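Local coordinates for protein putative TetR-family transcriptional regulator (Streptomyces coelicolor, PDB 2HXO) that probably binds DNA as a two-subunit TetR-type transcription factor, pairing a helix-turn-helix DNA-binding region with an all-helical C-terminal domain, at residues 151-156 against 220-225; 98-103 against 213-218; 66-71 against 122-127; 19-24 against 44-49. One frame throughout, in Å; residues are numbered along the deposited sequence.

Interaction 1: 151-156 against 220-225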
loop_
_atom_site.group_PDB
_atom_site.type_symbol
_atom_site.label_atom_id
_atom_site.label_comp_id
_atom_site.label_asym_id
_atom_site.label_seq_id
_atom_site.Cartn_x
_atom_site.Cartn_y
_atom_site.Cartn_z
ATOM N N SER A 151 -7.220 11.327 2.906
ATOM C CA SER A 151 -5.917 10.665 2.854
ATOM C C SER A 151 -6.003 9.245 3.351
ATOM O O SER A 151 -5.315 8.367 2.831
ATOM C CB SER A 151 -4.886 11.418 3.698
ATOM O OG SER A 151 -4.553 12.663 3.111
ATOM N N ALA A 152 -6.833 9.016 4.370
ATOM C CA ALA A 152 -6.998 7.673 4.910
ATOM C C ALA A 152 -7.600 6.761 3.844
ATOM O O ALA A 152 -7.119 5.642 3.639
ATOM C CB ALA A 152 -7.893 7.689 6.156
ATOM N N LEU A 153 -8.649 7.231 3.172
ATOM C CA LEU A 153 -9.268 6.421 2.117
ATOM C C LEU A 153 -8.196 6.083 1.078
ATOM O O LEU A 153 -8.010 4.924 0.707
ATOM C CB LEU A 153 -10.422 7.187 1.466
ATOM C CG LEU A 153 -11.650 7.247 2.371
ATOM C CD1 LEU A 153 -12.599 8.349 1.917
ATOM C CD2 LEU A 153 -12.310 5.873 2.390
HETATM N N MSE A 154 -7.465 7.104 0.645
HETATM C CA MSE A 154 -6.398 6.918 -0.328
HETATM C C MSE A 154 -5.357 5.882 0.106
HETATM O O MSE A 154 -5.034 4.951 -0.639
HETATM C CB MSE A 154 -5.697 8.239 -0.577
HETATM C CG MSE A 154 -4.478 8.081 -1.427
HETATM SE SE MSE A 154 -5.011 7.703 -3.226
HETATM C CE MSE A 154 -5.197 9.552 -3.785
ATOM N N HIS A 155 -4.812 6.047 1.304
ATOM C CA HIS A 155 -3.803 5.117 1.789
ATOM C C HIS A 155 -4.364 3.707 1.857
ATOM O O HIS A 155 -3.659 2.726 1.592
ATOM C CB HIS A 155 -3.297 5.511 3.186
ATOM C CG HIS A 155 -2.346 6.666 3.195
ATOM N ND1 HIS A 155 -2.133 7.634 4.117
ATOM C CD2 HIS A 155 -1.424 6.885 2.194
ATOM C CE1 HIS A 155 -1.096 8.409 3.661
ATOM N NE2 HIS A 155 -0.686 7.938 2.498
ATOM N N TYR A 156 -5.624 3.586 2.253
ATOM C CA TYR A 156 -6.224 2.264 2.321
ATOM C C TYR A 156 -6.290 1.668 0.918
ATOM O O TYR A 156 -5.912 0.519 0.696
ATOM C CB TYR A 156 -7.634 2.304 2.897
ATOM C CG TYR A 156 -8.279 0.957 2.749
ATOM C CD1 TYR A 156 -7.990 -0.076 3.638
ATOM C CD2 TYR A 156 -9.080 0.671 1.636
ATOM C CE1 TYR A 156 -8.475 -1.370 3.422
ATOM C CE2 TYR A 156 -9.564 -0.612 1.407
ATOM C CZ TYR A 156 -9.264 -1.624 2.300
ATOM O OH TYR A 156 -9.783 -2.878 2.089
ATOM N N ALA A 220 -15.036 -4.362 1.667
ATOM C CA ALA A 220 -15.390 -4.427 3.087
ATOM C C ALA A 220 -14.463 -3.500 3.868
ATOM O O ALA A 220 -14.909 -2.781 4.767
ATOM C CB ALA A 220 -15.256 -5.854 3.606
ATOM N N GLY A 221 -13.180 -3.506 3.512
ATOM C CA GLY A 221 -12.222 -2.642 4.188
ATOM C C GLY A 221 -12.535 -1.165 3.978
ATOM O O GLY A 221 -12.486 -0.372 4.923
ATOM N N ILE A 222 -12.866 -0.795 2.741
ATOM C CA ILE A 222 -13.192 0.587 2.421
ATOM C C ILE A 222 -14.450 0.971 3.207
ATOM O O ILE A 222 -14.527 2.066 3.774
ATOM C CB ILE A 222 -13.397 0.770 0.872
ATOM C CG1 ILE A 222 -13.203 2.236 0.487
ATOM C CG2 ILE A 222 -14.790 0.344 0.449
ATOM C CD1 ILE A 222 -11.797 2.762 0.691
ATOM N N THR A 223 -15.413 0.054 3.282
ATOM C CA THR A 223 -16.656 0.309 4.028
ATOM C C THR A 223 -16.364 0.533 5.520
ATOM O O THR A 223 -16.988 1.379 6.181
ATOM C CB THR A 223 -17.643 -0.856 3.806
ATOM O OG1 THR A 223 -17.996 -0.883 2.412
ATOM C CG2 THR A 223 -18.899 -0.694 4.643
ATOM N N LEU A 224 -15.404 -0.225 6.036
ATOM C CA LEU A 224 -14.969 -0.100 7.429
ATOM C C LEU A 224 -14.384 1.310 7.650
ATOM O O LEU A 224 -14.682 1.971 8.641
ATOM C CB LEU A 224 -13.892 -1.150 7.711
ATOM C CG LEU A 224 -14.025 -2.095 8.897
ATOM C CD1 LEU A 224 -15.482 -2.359 9.238
ATOM C CD2 LEU A 224 -13.282 -3.379 8.550
ATOM N N VAL A 225 -13.562 1.776 6.717
ATOM C CA VAL A 225 -12.993 3.112 6.838
ATOM C C VAL A 225 -14.111 4.152 6.744
ATOM O O VAL A 225 -14.148 5.104 7.525
ATOM C CB VAL A 225 -11.937 3.400 5.731
ATOM C CG1 VAL A 225 -11.348 4.799 5.927
ATOM C CG2 VAL A 225 -10.819 2.358 5.790
#
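Y156 drives this contact, its aromatic ring reaching from helix 146-166 to the backbone of helix 214-230. With CG anti to the backbone N, chi1 171° brings the ring over to the partner helix, one face over G221 C, and the hydroxyl oxygen OH sits 3.2 Å from G221 CA. Only a residue without a side chain fits there, since a CB on G221 would fall 1.9 Å from Y156 OH. Buried among apolar groups, the hydroxyl is satisfied by the carbonyl oxygen of F218, one turn before G221 on helix 214-230. I222 fills the angle between ring and leucine: its CD1 lies 3.6 Å from Y156 CD2 and also 3.6 Å from L153 CD2, the leucine crossing it at about a right angle. The same L153 CD2 also rests 3.8 Å from V225 CG1, so one methyl branch fits between two residues of the facing helix. The segments run antiparallel at 163°, with axes 10.3 Å apart, and both helices also meet the second subunit, consistent with the helical dimer interface familiar in the TetR family. Packing is looser around V225, whose CG2 stays 4.2 Å from Y156 CG. The small A152 points toward the partner helix but only grazes it, and also packs on L224 of the second subunit. On the far side of helix 214-230, A220 and T223 point away from the contact and are partly exposed; A220 also packs on T148 of the second subunit, and T223 OG1 is tied to L219 O and R92 NE.

Interaction 2: 98-103 against 213-218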
loop_
_atom_site.group_PDB
_atom_site.type_symbol
_atom_site.label_atom_id
_atom_site.label_comp_id
_atom_site.label_asym_id
_atom_site.label_seq_id
_atom_site.Cartn_x
_atom_site.Cartn_y
_atom_site.Cartn_z
ATOM N N LEU A 98 -10.172 2.163 -9.171
ATOM C CA LEU A 98 -8.731 2.059 -8.970
ATOM C C LEU A 98 -8.296 0.599 -8.844
ATOM O O LEU A 98 -7.300 0.187 -9.428
ATOM C CB LEU A 98 -8.303 2.854 -7.728
ATOM C CG LEU A 98 -8.354 4.380 -7.890
ATOM C CD1 LEU A 98 -7.983 5.053 -6.586
ATOM C CD2 LEU A 98 -7.399 4.809 -9.014
ATOM N N TRP A 99 -9.045 -0.185 -8.074
ATOM C CA TRP A 99 -8.729 -1.595 -7.885
ATOM C C TRP A 99 -8.713 -2.351 -9.218
ATOM O O TRP A 99 -7.763 -3.080 -9.516
ATOM C CB TRP A 99 -9.748 -2.238 -6.940
ATOM C CG TRP A 99 -9.678 -3.747 -6.908
ATOM C CD1 TRP A 99 -10.253 -4.621 -7.801
ATOM C CD2 TRP A 99 -9.041 -4.560 -5.912
ATOM N NE1 TRP A 99 -10.018 -5.921 -7.411
ATOM C CE2 TRP A 99 -9.278 -5.911 -6.257
ATOM C CE3 TRP A 99 -8.299 -4.276 -4.761
ATOM C CZ2 TRP A 99 -8.800 -6.975 -5.487
ATOM C CZ3 TRP A 99 -7.822 -5.335 -3.994
ATOM C CH2 TRP A 99 -8.077 -6.667 -4.360
ATOM N N ASP A 100 -9.765 -2.181 -10.015
ATOM C CA ASP A 100 -9.846 -2.852 -11.303
ATOM C C ASP A 100 -8.770 -2.362 -12.271
ATOM O O ASP A 100 -8.226 -3.145 -13.061
ATOM C CB ASP A 100 -11.234 -2.658 -11.928
ATOM C CG ASP A 100 -12.327 -3.393 -11.159
ATOM O OD1 ASP A 100 -12.001 -4.366 -10.438
ATOM O OD2 ASP A 100 -13.511 -3.007 -11.281
ATOM N N ALA A 101 -8.461 -1.070 -12.221
ATOM C CA ALA A 101 -7.441 -0.525 -13.102
ATOM C C ALA A 101 -6.059 -1.106 -12.781
ATOM O O ALA A 101 -5.324 -1.487 -13.690
ATOM C CB ALA A 101 -7.411 1.011 -12.998
ATOM N N THR A 102 -5.696 -1.181 -11.504
ATOM C CA THR A 102 -4.380 -1.711 -11.150
ATOM C C THR A 102 -4.322 -3.215 -11.423
ATOM O O THR A 102 -3.255 -3.825 -11.463
ATOM C CB THR A 102 -4.045 -1.452 -9.673
ATOM O OG1 THR A 102 -4.827 -2.319 -8.851
ATOM C CG2 THR A 102 -4.339 -0.007 -9.304
ATOM N N GLU A 103 -5.493 -3.801 -11.626
ATOM C CA GLU A 103 -5.606 -5.224 -11.892
ATOM C C GLU A 103 -5.412 -5.456 -13.389
ATOM O O GLU A 103 -4.798 -6.445 -13.809
ATOM C CB GLU A 103 -6.983 -5.707 -11.429
ATOM C CG GLU A 103 -7.321 -7.144 -11.759
ATOM C CD GLU A 103 -8.296 -7.737 -10.749
ATOM O OE1 GLU A 103 -7.835 -8.142 -9.655
ATOM O OE2 GLU A 103 -9.518 -7.782 -11.038
ATOM N N ASP A 213 -12.280 -14.012 -1.134
ATOM C CA ASP A 213 -12.293 -13.139 -2.303
ATOM C C ASP A 213 -11.629 -11.803 -1.985
ATOM O O ASP A 213 -12.045 -11.088 -1.073
ATOM C CB ASP A 213 -13.730 -12.909 -2.792
ATOM C CG ASP A 213 -13.794 -11.994 -4.016
ATOM O OD1 ASP A 213 -12.766 -11.846 -4.717
ATOM O OD2 ASP A 213 -14.874 -11.429 -4.290
ATOM N N ASP A 214 -10.589 -11.477 -2.744
ATOM C CA ASP A 214 -9.848 -10.241 -2.546
ATOM C C ASP A 214 -10.721 -9.008 -2.783
ATOM O O ASP A 214 -10.736 -8.087 -1.971
ATOM C CB ASP A 214 -8.640 -10.201 -3.487
ATOM C CG ASP A 214 -7.700 -11.375 -3.282
ATOM O OD1 ASP A 214 -7.043 -11.434 -2.217
ATOM O OD2 ASP A 214 -7.622 -12.242 -4.183
ATOM N N ARG A 215 -11.448 -9.006 -3.897
ATOM C CA ARG A 215 -12.310 -7.893 -4.271
ATOM C C ARG A 215 -13.320 -7.547 -3.178
ATOM O O ARG A 215 -13.519 -6.373 -2.849
ATOM C CB ARG A 215 -13.033 -8.220 -5.584
ATOM C CG ARG A 215 -13.760 -7.049 -6.268
ATOM C CD ARG A 215 -13.931 -7.365 -7.755
ATOM N NE ARG A 215 -14.189 -6.195 -8.593
ATOM C CZ ARG A 215 -15.337 -5.520 -8.611
ATOM N NH1 ARG A 215 -16.343 -5.897 -7.831
ATOM N NH2 ARG A 215 -15.478 -4.471 -9.417
ATOM N N GLU A 216 -13.962 -8.565 -2.617
ATOM C CA GLU A 216 -14.933 -8.333 -1.556
ATOM C C GLU A 216 -14.230 -7.832 -0.302
ATOM O O GLU A 216 -14.763 -7.003 0.438
ATOM C CB GLU A 216 -15.708 -9.614 -1.256
ATOM C CG GLU A 216 -16.692 -9.984 -2.366
ATOM C CD GLU A 216 -17.568 -8.807 -2.786
ATOM O OE1 GLU A 216 -18.415 -8.365 -1.974
ATOM O OE2 GLU A 216 -17.401 -8.314 -3.932
ATOM N N GLN A 217 -13.035 -8.347 -0.054
ATOM C CA GLN A 217 -12.266 -7.920 1.099
ATOM C C GLN A 217 -12.032 -6.417 0.933
ATOM O O GLN A 217 -12.265 -5.625 1.850
ATOM C CB GLN A 217 -10.921 -8.652 1.137
ATOM C CG GLN A 217 -9.993 -8.155 2.237
ATOM C CD GLN A 217 -10.629 -8.299 3.600
ATOM O OE1 GLN A 217 -11.043 -9.396 3.971
ATOM N NE2 GLN A 217 -10.720 -7.192 4.352
ATOM N N PHE A 218 -11.573 -6.047 -0.257
ATOM C CA PHE A 218 -11.299 -4.670 -0.609
ATOM C C PHE A 218 -12.471 -3.757 -0.270
ATOM O O PHE A 218 -12.305 -2.766 0.446
ATOM C CB PHE A 218 -10.986 -4.579 -2.100
ATOM C CG PHE A 218 -10.604 -3.193 -2.555
ATOM C CD1 PHE A 218 -9.473 -2.564 -2.035
ATOM C CD2 PHE A 218 -11.384 -2.510 -3.488
ATOM C CE1 PHE A 218 -9.120 -1.277 -2.433
ATOM C CE2 PHE A 218 -11.040 -1.221 -3.891
ATOM C CZ PHE A 218 -9.896 -0.601 -3.357
#
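An aromatic stack flanked by a salt bridge joins helix 87-104 to the start of helix 214-230, partly buried within the C-terminal domain. W99, its CG anti to the backbone N (chi1 168°), carries its indole across to the other helix and lays its six-membered ring against the ring of F218 in an offset stack, centroids 4.6 Å apart and planes inclined by 30°. Within the stack, W99 CE3 comes to 3.4 Å from F218 CG, while F218 CB makes a CH-pi contact over the indole face. The indole is broad enough to stack there and still meet D214 CB at its edge, 3.7 Å from W99 CH2. In this all-helical TetR-type domain the segments run roughly antiparallel, and D213 is the N-cap of helix 214-230, its carboxylate accepting weakly from R215 N and E216 N. An alanine in place of W99 would remove the stack on F218 and the indole beside D214 and R215, and would probably loosen this junction. On the more exposed side, the long, extended R215 spans to D100, its guanidinium nearly coplanar with the carboxylate: NH2 donates to the syn lone pair of D100 OD2 at 3.1 Å, and NE reaches D100 OD1 in a weak bond of 3.4 Å.

Interaction 3: 66-71 against 122-127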
loop_
_atom_site.group_PDB
_atom_site.type_symbol
_atom_site.label_atom_id
_atom_site.label_comp_id
_atom_site.label_asym_id
_atom_site.label_seq_id
_atom_site.Cartn_x
_atom_site.Cartn_y
_atom_site.Cartn_z
ATOM N N ALA A 66 1.229 10.755 -17.667
ATOM C CA ALA A 66 0.089 10.913 -18.554
ATOM C C ALA A 66 -0.608 9.578 -18.768
ATOM O O ALA A 66 -1.827 9.527 -18.937
ATOM C CB ALA A 66 0.543 11.486 -19.891
ATOM N N ALA A 67 0.170 8.496 -18.775
ATOM C CA ALA A 67 -0.371 7.152 -18.972
ATOM C C ALA A 67 -1.160 6.732 -17.733
ATOM O O ALA A 67 -2.262 6.195 -17.830
ATOM C CB ALA A 67 0.763 6.169 -19.229
ATOM N N THR A 68 -0.581 6.986 -16.569
ATOM C CA THR A 68 -1.225 6.674 -15.306
ATOM C C THR A 68 -2.548 7.449 -15.201
ATOM O O THR A 68 -3.588 6.883 -14.866
ATOM C CB THR A 68 -0.304 7.056 -14.140
ATOM O OG1 THR A 68 0.895 6.282 -14.232
ATOM C CG2 THR A 68 -0.987 6.797 -12.791
ATOM N N ASP A 69 -2.492 8.739 -15.524
ATOM C CA ASP A 69 -3.649 9.629 -15.470
ATOM C C ASP A 69 -4.765 9.182 -16.409
ATOM O O ASP A 69 -5.938 9.163 -16.031
ATOM C CB ASP A 69 -3.209 11.054 -15.827
ATOM C CG ASP A 69 -4.325 12.083 -15.687
ATOM O OD1 ASP A 69 -4.483 12.652 -14.588
ATOM O OD2 ASP A 69 -5.046 12.333 -16.675
ATOM N N ALA A 70 -4.405 8.823 -17.636
ATOM C CA ALA A 70 -5.396 8.398 -18.620
ATOM C C ALA A 70 -6.131 7.137 -18.168
ATOM O O ALA A 70 -7.355 7.045 -18.263
ATOM C CB ALA A 70 -4.723 8.159 -19.966
ATOM N N VAL A 71 -5.376 6.161 -17.687
ATOM C CA VAL A 71 -5.953 4.911 -17.221
ATOM C C VAL A 71 -6.858 5.119 -16.002
ATOM O O VAL A 71 -7.948 4.562 -15.927
ATOM C CB VAL A 71 -4.832 3.901 -16.873
ATOM C CG1 VAL A 71 -5.322 2.896 -15.839
ATOM C CG2 VAL A 71 -4.389 3.185 -18.142
ATOM N N GLY A 122 2.000 16.316 -10.222
ATOM C CA GLY A 122 1.214 15.264 -10.841
ATOM C C GLY A 122 -0.265 15.599 -10.884
ATOM O O GLY A 122 -0.791 16.264 -9.997
ATOM N N THR A 123 -0.947 15.121 -11.914
ATOM C CA THR A 123 -2.363 15.402 -12.062
ATOM C C THR A 123 -3.278 14.300 -11.547
ATOM O O THR A 123 -4.460 14.537 -11.329
ATOM C CB THR A 123 -2.712 15.638 -13.526
ATOM O OG1 THR A 123 -2.561 14.409 -14.243
ATOM C CG2 THR A 123 -1.789 16.691 -14.126
ATOM N N VAL A 124 -2.750 13.098 -11.352
ATOM C CA VAL A 124 -3.603 12.017 -10.899
ATOM C C VAL A 124 -3.981 12.157 -9.427
ATOM O O VAL A 124 -5.139 11.966 -9.061
ATOM C CB VAL A 124 -2.951 10.632 -11.130
ATOM C CG1 VAL A 124 -1.819 10.424 -10.177
ATOM C CG2 VAL A 124 -3.992 9.527 -10.940
ATOM N N ALA A 125 -3.008 12.515 -8.593
ATOM C CA ALA A 125 -3.252 12.659 -7.167
ATOM C C ALA A 125 -4.406 13.614 -6.864
ATOM O O ALA A 125 -5.400 13.218 -6.253
ATOM C CB ALA A 125 -1.989 13.118 -6.463
ATOM N N PRO A 126 -4.297 14.887 -7.293
ATOM C CA PRO A 126 -5.375 15.849 -7.027
ATOM C C PRO A 126 -6.746 15.437 -7.564
ATOM O O PRO A 126 -7.771 15.786 -6.988
ATOM C CB PRO A 126 -4.846 17.148 -7.654
ATOM C CG PRO A 126 -3.906 16.664 -8.711
ATOM C CD PRO A 126 -3.199 15.530 -8.035
ATOM N N ARG A 127 -6.774 14.696 -8.661
ATOM C CA ARG A 127 -8.057 14.257 -9.209
ATOM C C ARG A 127 -8.711 13.161 -8.343
ATOM O O ARG A 127 -9.928 13.141 -8.173
ATOM C CB ARG A 127 -7.869 13.795 -10.656
ATOM C CG ARG A 127 -7.657 14.976 -11.582
ATOM C CD ARG A 127 -7.197 14.593 -12.974
ATOM N NE ARG A 127 -7.268 15.754 -13.854
ATOM C CZ ARG A 127 -6.584 15.893 -14.989
ATOM N NH1 ARG A 127 -5.761 14.936 -15.399
ATOM N NH2 ARG A 127 -6.711 17.006 -15.702
#
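Three first torsions converge on one carboxylate oxygen. D69 holds CG anti to its backbone N (chi1 -175°), T123 places OG1 in the crowded position between N and carbonyl carbon (chi1 68°), and R127 sets CG anti to its carbonyl carbon before running extended to NE. The contact ties helix 60-76, which in TetR-type regulators follows the helix-turn-helix and connects it to the C-terminal core, to the beginning of helix 124-138 in that core. Aspartate suits the spot because one of its oxygens can serve two donors. T123 OG1 donates to D69 OD1 at 2.6 Å, arriving from well above the carboxylate plane, and its short side chain fits the narrow approach of the backbones, where D69 CA and V124 CA are 5.2 Å apart. R127 NH1 reaches the same D69 OD1 at 2.7 Å along the syn lone pair, forming a salt bridge, while its NE makes a weak bond to Y199 OH of the second subunit. An alanine in place of D69 would remove the bonds from T123 and R127 and would probably weaken the tie between the two helices here. On the buried side the contact is apolar and looser, T68 CG2 and V124 CG2 being 4.5 Å apart. The NH1 N-H of R127 meets OD1 at a bent 142°, and NH1 lies nearly between the carboxylate oxygens, 3.0 Å from D69 OD2.

Interaction 4: 19-24 against 44-49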
loop_
_atom_site.group_PDB
_atom_site.type_symbol
_atom_site.label_atom_id
_atom_site.label_comp_id
_atom_site.label_asym_id
_atom_site.label_seq_id
_atom_site.Cartn_x
_atom_site.Cartn_y
_atom_site.Cartn_z
ATOM N N GLU A 19 -3.966 11.274 -27.341
ATOM C CA GLU A 19 -4.479 9.936 -27.080
ATOM C C GLU A 19 -3.589 8.863 -27.693
ATOM O O GLU A 19 -3.354 7.818 -27.083
ATOM C CB GLU A 19 -5.897 9.795 -27.645
ATOM C CG GLU A 19 -6.880 10.862 -27.181
ATOM C CD GLU A 19 -6.572 12.240 -27.745
ATOM O OE1 GLU A 19 -6.509 12.377 -28.988
ATOM O OE2 GLU A 19 -6.400 13.188 -26.946
ATOM N N ARG A 20 -3.103 9.126 -28.904
ATOM C CA ARG A 20 -2.246 8.175 -29.601
ATOM C C ARG A 20 -0.974 7.915 -28.811
ATOM O O ARG A 20 -0.653 6.767 -28.476
ATOM C CB ARG A 20 -1.872 8.698 -30.988
ATOM C CG ARG A 20 -3.013 8.772 -31.983
ATOM C CD ARG A 20 -2.478 9.099 -33.374
ATOM N NE ARG A 20 -1.541 8.081 -33.845
ATOM C CZ ARG A 20 -0.817 8.185 -34.957
ATOM N NH1 ARG A 20 -0.919 9.272 -35.719
ATOM N NH2 ARG A 20 0.006 7.202 -35.309
ATOM N N ILE A 21 -0.247 8.987 -28.520
ATOM C CA ILE A 21 0.989 8.877 -27.770
ATOM C C ILE A 21 0.739 8.093 -26.484
ATOM O O ILE A 21 1.404 7.092 -26.217
ATOM C CB ILE A 21 1.531 10.260 -27.392
ATOM C CG1 ILE A 21 1.475 11.195 -28.604
ATOM C CG2 ILE A 21 2.951 10.129 -26.855
ATOM C CD1 ILE A 21 2.377 10.802 -29.736
ATOM N N VAL A 22 -0.229 8.551 -25.694
ATOM C CA VAL A 22 -0.550 7.895 -24.428
ATOM C C VAL A 22 -0.997 6.450 -24.625
ATOM O O VAL A 22 -0.508 5.548 -23.949
ATOM C CB VAL A 22 -1.646 8.676 -23.663
ATOM C CG1 VAL A 22 -1.962 7.983 -22.355
ATOM C CG2 VAL A 22 -1.178 10.105 -23.407
ATOM N N GLY A 23 -1.921 6.230 -25.555
ATOM C CA GLY A 23 -2.392 4.880 -25.813
ATOM C C GLY A 23 -1.236 3.933 -26.106
ATOM O O GLY A 23 -1.219 2.794 -25.635
ATOM N N ALA A 24 -0.261 4.413 -26.876
ATOM C CA ALA A 24 0.900 3.611 -27.239
ATOM C C ALA A 24 1.734 3.225 -26.021
ATOM O O ALA A 24 2.138 2.075 -25.876
ATOM C CB ALA A 24 1.764 4.366 -28.242
ATOM N N GLU A 44 8.410 3.342 -32.905
ATOM C CA GLU A 44 8.034 2.253 -33.796
ATOM C C GLU A 44 6.540 1.953 -33.735
ATOM O O GLU A 44 5.871 1.910 -34.767
ATOM C CB GLU A 44 8.832 0.988 -33.460
ATOM C CG GLU A 44 10.290 1.018 -33.903
ATOM C CD GLU A 44 11.087 -0.182 -33.407
ATOM O OE1 GLU A 44 10.585 -1.322 -33.528
ATOM O OE2 GLU A 44 12.218 0.012 -32.904
ATOM N N ARG A 45 6.009 1.753 -32.533
ATOM C CA ARG A 45 4.588 1.457 -32.402
ATOM C C ARG A 45 3.725 2.599 -32.901
ATOM O O ARG A 45 2.571 2.396 -33.280
ATOM C CB ARG A 45 4.229 1.136 -30.953
ATOM C CG ARG A 45 4.783 -0.193 -30.485
ATOM C CD ARG A 45 3.814 -0.894 -29.547
ATOM N NE ARG A 45 2.533 -1.163 -30.191
ATOM C CZ ARG A 45 1.555 -1.872 -29.636
ATOM N NH1 ARG A 45 1.714 -2.386 -28.422
ATOM N NH2 ARG A 45 0.419 -2.069 -30.294
ATOM N N LEU A 46 4.294 3.798 -32.906
ATOM C CA LEU A 46 3.576 4.983 -33.364
ATOM C C LEU A 46 3.738 5.161 -34.873
ATOM O O LEU A 46 3.002 5.927 -35.501
ATOM C CB LEU A 46 4.100 6.220 -32.631
ATOM C CG LEU A 46 3.077 7.148 -31.969
ATOM C CD1 LEU A 46 2.115 6.359 -31.096
ATOM C CD2 LEU A 46 3.820 8.180 -31.142
ATOM N N ALA A 47 4.703 4.442 -35.444
ATOM C CA ALA A 47 4.977 4.503 -36.877
ATOM C C ALA A 47 5.182 5.945 -37.339
ATOM O O ALA A 47 4.618 6.373 -38.350
ATOM C CB ALA A 47 3.828 3.861 -37.656
ATOM N N THR A 48 5.992 6.688 -36.591
ATOM C CA THR A 48 6.265 8.081 -36.919
ATOM C C THR A 48 7.758 8.371 -36.831
ATOM O O THR A 48 8.505 7.649 -36.167
ATOM C CB THR A 48 5.498 9.041 -35.967
ATOM O OG1 THR A 48 4.087 8.852 -36.137
ATOM C CG2 THR A 48 5.847 10.502 -36.257
ATOM N N GLY A 49 8.180 9.430 -37.517
ATOM C CA GLY A 49 9.578 9.810 -37.514
ATOM C C GLY A 49 10.061 10.286 -36.159
ATOM O O GLY A 49 9.494 11.214 -35.580
#
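L46 projects its forked end against helix 18-31, and the orientation of its two methyls decides the contact. This is part of the helical DNA-binding region: segment 44-49 holds the end of helix 39-46 and the turn of the predicted helix-turn-helix motif, and helix 18-31 packs beside it. The methyl tips of L46 CD2 and I21 CD1 touch at 3.3 Å, a tight fit, the side chains crossing at about a right angle. I21 leaves its backbone away from the partner, yet CG1 anti to the carbonyl carbon and a chi2 of -66° together bring CD1 back to the leucine. L46 CD1 lies against A24 CB at 3.5 Å, with R20 O also near it at 3.8 Å. That close contact leaves little room for anything bulkier than alanine, the more so as the A24 and R45 CA atoms are 6.7 Å apart. The first torsion of L46, -129°, lies off the usual staggered positions, consistent with a side chain pressed into a confined site. L16, I57 and L63 also surround I21, so the leucine and isoleucine belong to the small apolar core of this region. Beyond it the chain leaves the helix through a Schellman motif, with A47 at positive phi, 53°. R20 curls over this exit with its chain bent at chi3, and NH2 stops 3.3 Å from L46 O at an angle too poor for a hydrogen bond. That carbonyl is instead used by T48 OG1, which donates to L46 O over 3.2 Å from well above the carbonyl plane.

How the interactions relate
The four contacts follow the molecule from the predicted DNA-binding end to the dimer interface. Interactions 1 and 2 share helix 214-230, their centres 13 Å apart, and join directly where Y156 OH probably hydrogen-bonds to F218 O at 3.0 Å. Interaction 2 touches interaction 3 through A101 CB and V71 CG1, 4.0 Å apart, and interaction 3 meets interaction 4 where A70 CB lies 3.7 Å from V22 CG1. Helix 60-76 thus stands between the helix-turn-helix region and the C-terminal domain. Interactions 1 and 4 lie on opposite sides of the chain's centre, with about 37 Å between their centres. Interactions 1, 2 and 3 all reach the second subunit, whereas interaction 4 does not.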